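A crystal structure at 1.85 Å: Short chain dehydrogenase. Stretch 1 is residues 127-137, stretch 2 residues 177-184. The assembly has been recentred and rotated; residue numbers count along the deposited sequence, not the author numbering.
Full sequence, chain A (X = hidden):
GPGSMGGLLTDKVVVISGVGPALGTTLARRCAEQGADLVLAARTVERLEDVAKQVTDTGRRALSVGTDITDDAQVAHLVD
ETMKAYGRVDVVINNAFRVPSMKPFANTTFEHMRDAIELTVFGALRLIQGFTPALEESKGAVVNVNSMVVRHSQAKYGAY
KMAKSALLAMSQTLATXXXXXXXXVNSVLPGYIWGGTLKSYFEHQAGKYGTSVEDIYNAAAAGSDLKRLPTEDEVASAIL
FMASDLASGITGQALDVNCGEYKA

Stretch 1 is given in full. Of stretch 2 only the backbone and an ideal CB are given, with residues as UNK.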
# COMPACT_ATOMS: atom_id res chain seq x y z
N LEU A 127 10.95 2.23 -25.54
CA LEU A 127 11.26 3.66 -25.56
C LEU A 127 12.30 4.07 -24.55
O LEU A 127 13.24 4.79 -24.87
CB LEU A 127 10.02 4.51 -25.26
CG LEU A 127 9.36 5.19 -26.44
CD1 LEU A 127 10.35 6.07 -27.20
CD2 LEU A 127 8.85 4.04 -27.29
N ILE A 128 12.10 3.64 -23.31
CA ILE A 128 12.99 3.98 -22.22
C ILE A 128 14.38 3.44 -22.52
O ILE A 128 15.36 4.15 -22.33
CB ILE A 128 12.48 3.48 -20.85
CG1 ILE A 128 11.20 4.27 -20.45
CG2 ILE A 128 13.57 3.58 -19.79
CD1 ILE A 128 10.32 3.60 -19.40
N GLN A 129 14.47 2.20 -22.99
CA GLN A 129 15.75 1.59 -23.30
C GLN A 129 16.44 2.29 -24.46
O GLN A 129 17.66 2.57 -24.40
CB GLN A 129 15.58 0.09 -23.57
CG GLN A 129 15.18 -0.65 -22.29
CD GLN A 129 15.07 -2.16 -22.41
OE1 GLN A 129 14.81 -2.70 -23.50
NE2 GLN A 129 15.27 -2.86 -21.29
N GLY A 130 15.67 2.60 -25.51
CA GLY A 130 16.19 3.32 -26.66
C GLY A 130 16.81 4.65 -26.30
O GLY A 130 17.85 5.03 -26.85
N PHE A 131 16.18 5.35 -25.37
CA PHE A 131 16.68 6.64 -24.90
C PHE A 131 17.54 6.58 -23.64
O PHE A 131 17.90 7.62 -23.11
CB PHE A 131 15.49 7.60 -24.75
CG PHE A 131 15.00 8.14 -26.07
CD1 PHE A 131 15.80 8.94 -26.85
CD2 PHE A 131 13.74 7.81 -26.55
CE1 PHE A 131 15.36 9.44 -28.06
CE2 PHE A 131 13.28 8.31 -27.75
CZ PHE A 131 14.09 9.11 -28.52
N THR A 132 17.91 5.39 -23.19
CA THR A 132 18.76 5.31 -22.00
C THR A 132 20.12 5.99 -22.22
O THR A 132 20.56 6.74 -21.34
CB THR A 132 18.89 3.88 -21.46
OG1 THR A 132 17.65 3.47 -20.88
CG2 THR A 132 20.04 3.73 -20.42
N PRO A 133 20.76 5.79 -23.39
CA PRO A 133 22.02 6.46 -23.57
C PRO A 133 21.92 8.00 -23.49
O PRO A 133 22.77 8.65 -22.85
CB PRO A 133 22.48 5.98 -24.96
CG PRO A 133 21.90 4.61 -25.06
CD PRO A 133 20.55 4.75 -24.42
N ALA A 134 20.88 8.55 -24.10
CA ALA A 134 20.63 9.98 -24.03
C ALA A 134 20.35 10.43 -22.60
O ALA A 134 20.94 11.39 -22.14
CB ALA A 134 19.51 10.38 -24.97
N LEU A 135 19.48 9.72 -21.90
CA LEU A 135 19.14 10.05 -20.51
C LEU A 135 20.30 9.90 -19.55
O LEU A 135 20.36 10.64 -18.56
CB LEU A 135 17.96 9.21 -20.05
CG LEU A 135 16.65 9.54 -20.77
CD1 LEU A 135 15.64 8.45 -20.45
CD2 LEU A 135 16.13 10.92 -20.40
N GLU A 136 21.23 8.98 -19.83
CA GLU A 136 22.43 8.83 -18.99
C GLU A 136 23.25 10.11 -19.05
O GLU A 136 23.73 10.58 -18.01
CB GLU A 136 23.36 7.67 -19.42
CG GLU A 136 22.79 6.29 -19.30
CD GLU A 136 23.79 5.19 -19.67
OE1 GLU A 136 24.95 5.49 -19.91
OE2 GLU A 136 23.40 4.01 -19.73
N GLU A 137 23.39 10.67 -20.24
CA GLU A 137 24.23 11.85 -20.43
C GLU A 137 23.57 13.08 -19.78
O GLU A 137 24.25 13.94 -19.21
CB GLU A 137 24.49 12.14 -21.91
CG GLU A 137 25.34 13.38 -22.12
CD GLU A 137 25.59 13.75 -23.58
OE1 GLU A 137 25.09 13.07 -24.51
OE2 GLU A 137 26.30 14.76 -23.78
N UNK A 177 17.04 0.40 -11.23
CA UNK A 177 18.06 0.01 -12.19
C UNK A 177 18.70 1.18 -12.93
O UNK A 177 19.89 1.12 -13.28
CB UNK A 177 17.45 -0.96 -13.21
N UNK A 178 17.95 2.23 -13.19
CA UNK A 178 18.49 3.38 -13.88
C UNK A 178 18.98 4.46 -12.91
O UNK A 178 19.70 5.35 -13.33
CB UNK A 178 17.43 3.96 -14.82
N UNK A 179 18.62 4.36 -11.63
CA UNK A 179 19.04 5.33 -10.62
C UNK A 179 20.56 5.45 -10.45
O UNK A 179 21.07 6.52 -10.19
CB UNK A 179 18.42 4.95 -9.27
N UNK A 180 21.29 4.37 -10.65
CA UNK A 180 22.74 4.48 -10.55
C UNK A 180 23.37 5.29 -11.68
O UNK A 180 24.45 5.86 -11.50
CB UNK A 180 23.36 3.08 -10.53
N UNK A 181 22.66 5.41 -12.79
CA UNK A 181 23.06 6.32 -13.86
C UNK A 181 22.54 7.75 -13.67
O UNK A 181 22.77 8.61 -14.52
CB UNK A 181 22.57 5.77 -15.20
N UNK A 182 21.84 8.00 -12.57
CA UNK A 182 21.30 9.31 -12.26
C UNK A 182 20.00 9.61 -12.99
O UNK A 182 19.60 10.77 -13.03
CB UNK A 182 22.34 10.39 -12.60
N UNK A 183 19.35 8.58 -13.55
CA UNK A 183 18.09 8.76 -14.29
C UNK A 183 16.93 8.53 -13.31
O UNK A 183 16.90 7.50 -12.65
CB UNK A 183 18.00 7.81 -15.48
N UNK A 184 16.01 9.49 -13.24
CA UNK A 184 14.80 9.39 -12.41
C UNK A 184 13.67 8.76 -13.22
O UNK A 184 13.54 8.99 -14.43
CB UNK A 184 14.38 10.77 -11.89

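Stretch 2 leaves a helix, makes a tight turn and runs out extended, so each position can be judged from its CA-to-CB direction, its phi/psi and the atoms stretch 1 places nearby.

Position 177 is helical (-72/-34), and its ideal CB has nothing of stretch 1 within 5.5 Å. Stretch 1 thus sets no preference, and most helix-compatible side chains would suit. The residue is Glu177, whose carboxylate is hydrogen-bonded elsewhere in the structure.

At position 178, CA-to-CB points toward stretch 1, yet the ideal CB again has no neighbour within 5.5 Å; the CA lies 8.4 Å from the CA of Thr132. A side chain must therefore extend to make contact, and the nearby surface is largely aliphatic, with Ile128 prominent. The OG1 of Thr132 is already engaged, donating to Ile128 O at 2.8 Å, so a polar partner is not required. Leucine, methionine or isoleucine would all be reasonable. The residue is Leu178, with chi1 m and chi2 t; its CD1 packs 3.8 Å from Ile128 CG2, while its CD2 lies 4.3 Å from Thr132 OG1.

Positions 179 and 180 have backbone angles of -59/-32 and -69/-21, which many residues can adopt, and neither ideal CB comes within 5.5 Å of stretch 1. The contact does not discriminate here. They are Gly179, which begins a type I turn closing at 182, and Glu180, which makes no contact with stretch 1.

Position 181 is more informative. Its CA is 5.7 Å from the CA of Glu136, its CB points toward stretch 1, and the ideal CB is 4.1 Å from Glu136 CG. The Glu136 carboxylate lies farther out, so a long basic side chain would be favoured, although a long polar amide could also serve. The residue is Lys181, which runs m, t, t before an off-well chi4 of -102°. Its NZ donates to Glu136 OE2 at 2.7 Å, forming a salt bridge, and its CE passes 4.2 Å from Thr132 CG2. The backbones are also linked: one water donates to both Glu136 O, at 2.7 Å, and Lys181 O, at 2.5 Å.

Position 182 has phi/psi of 81/15. Positive phi by itself favours glycine, with asparagine a common alternative, and the ideal CB finds nothing of stretch 1 within 5.5 Å. It is Gly182, the Schellman residue at which the chain leaves helical geometry; its N bonds to Gly179 O at 2.9 Å.

Position 183 is extended (-94/127), with CB directed toward stretch 1 and its ideal position 4.8 Å from Leu135 CB. The remaining gap suits a medium aliphatic group such as isoleucine, leucine or valine. The residue is Ile183, m and t. Its CD1 reaches 3.7 Å from Leu135 CB and 4.0 Å from Glu136 CG, and its CG1 lies 3.6 Å from Leu135 O. It has the largest area covered by stretch 1.

Position 184 is in strand geometry (-90/144) and out of reach, leaving the choice open. It is Arg184, hydrogen-bonded elsewhere.

Stretch 2 177-184: ELGEKGIR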
# COMPACT_ATOMS: atom_id res chain seq x y z
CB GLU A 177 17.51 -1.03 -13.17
CG GLU A 177 17.21 -2.34 -12.45
CD GLU A 177 16.78 -3.48 -13.35
OE1 GLU A 177 16.52 -3.25 -14.56
OE2 GLU A 177 16.65 -4.62 -12.81
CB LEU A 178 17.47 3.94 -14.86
CG LEU A 178 16.90 3.00 -15.92
CD1 LEU A 178 15.90 3.75 -16.81
CD2 LEU A 178 18.05 2.40 -16.75
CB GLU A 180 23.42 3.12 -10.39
CG GLU A 180 23.84 2.93 -8.93
CD GLU A 180 24.58 1.63 -8.69
OE1 GLU A 180 24.78 0.86 -9.67
OE2 GLU A 180 24.95 1.38 -7.52
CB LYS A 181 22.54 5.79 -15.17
CG LYS A 181 23.06 4.43 -15.52
CD LYS A 181 22.32 4.06 -16.79
CE LYS A 181 22.09 2.59 -16.96
NZ LYS A 181 23.07 2.11 -17.91
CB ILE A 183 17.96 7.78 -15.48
CG1 ILE A 183 19.10 8.01 -16.51
CG2 ILE A 183 16.61 7.89 -16.17
CD1 ILE A 183 19.22 6.85 -17.48
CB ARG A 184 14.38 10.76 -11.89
CG ARG A 184 15.44 11.40 -11.01
CD ARG A 184 15.00 12.71 -10.37
NE ARG A 184 14.59 13.71 -11.35
CZ ARG A 184 13.32 14.01 -11.70
NH1 ARG A 184 12.26 13.43 -11.14
NH2 ARG A 184 13.12 14.93 -12.61
O HOH W 1 24.72 9.04 -16.02
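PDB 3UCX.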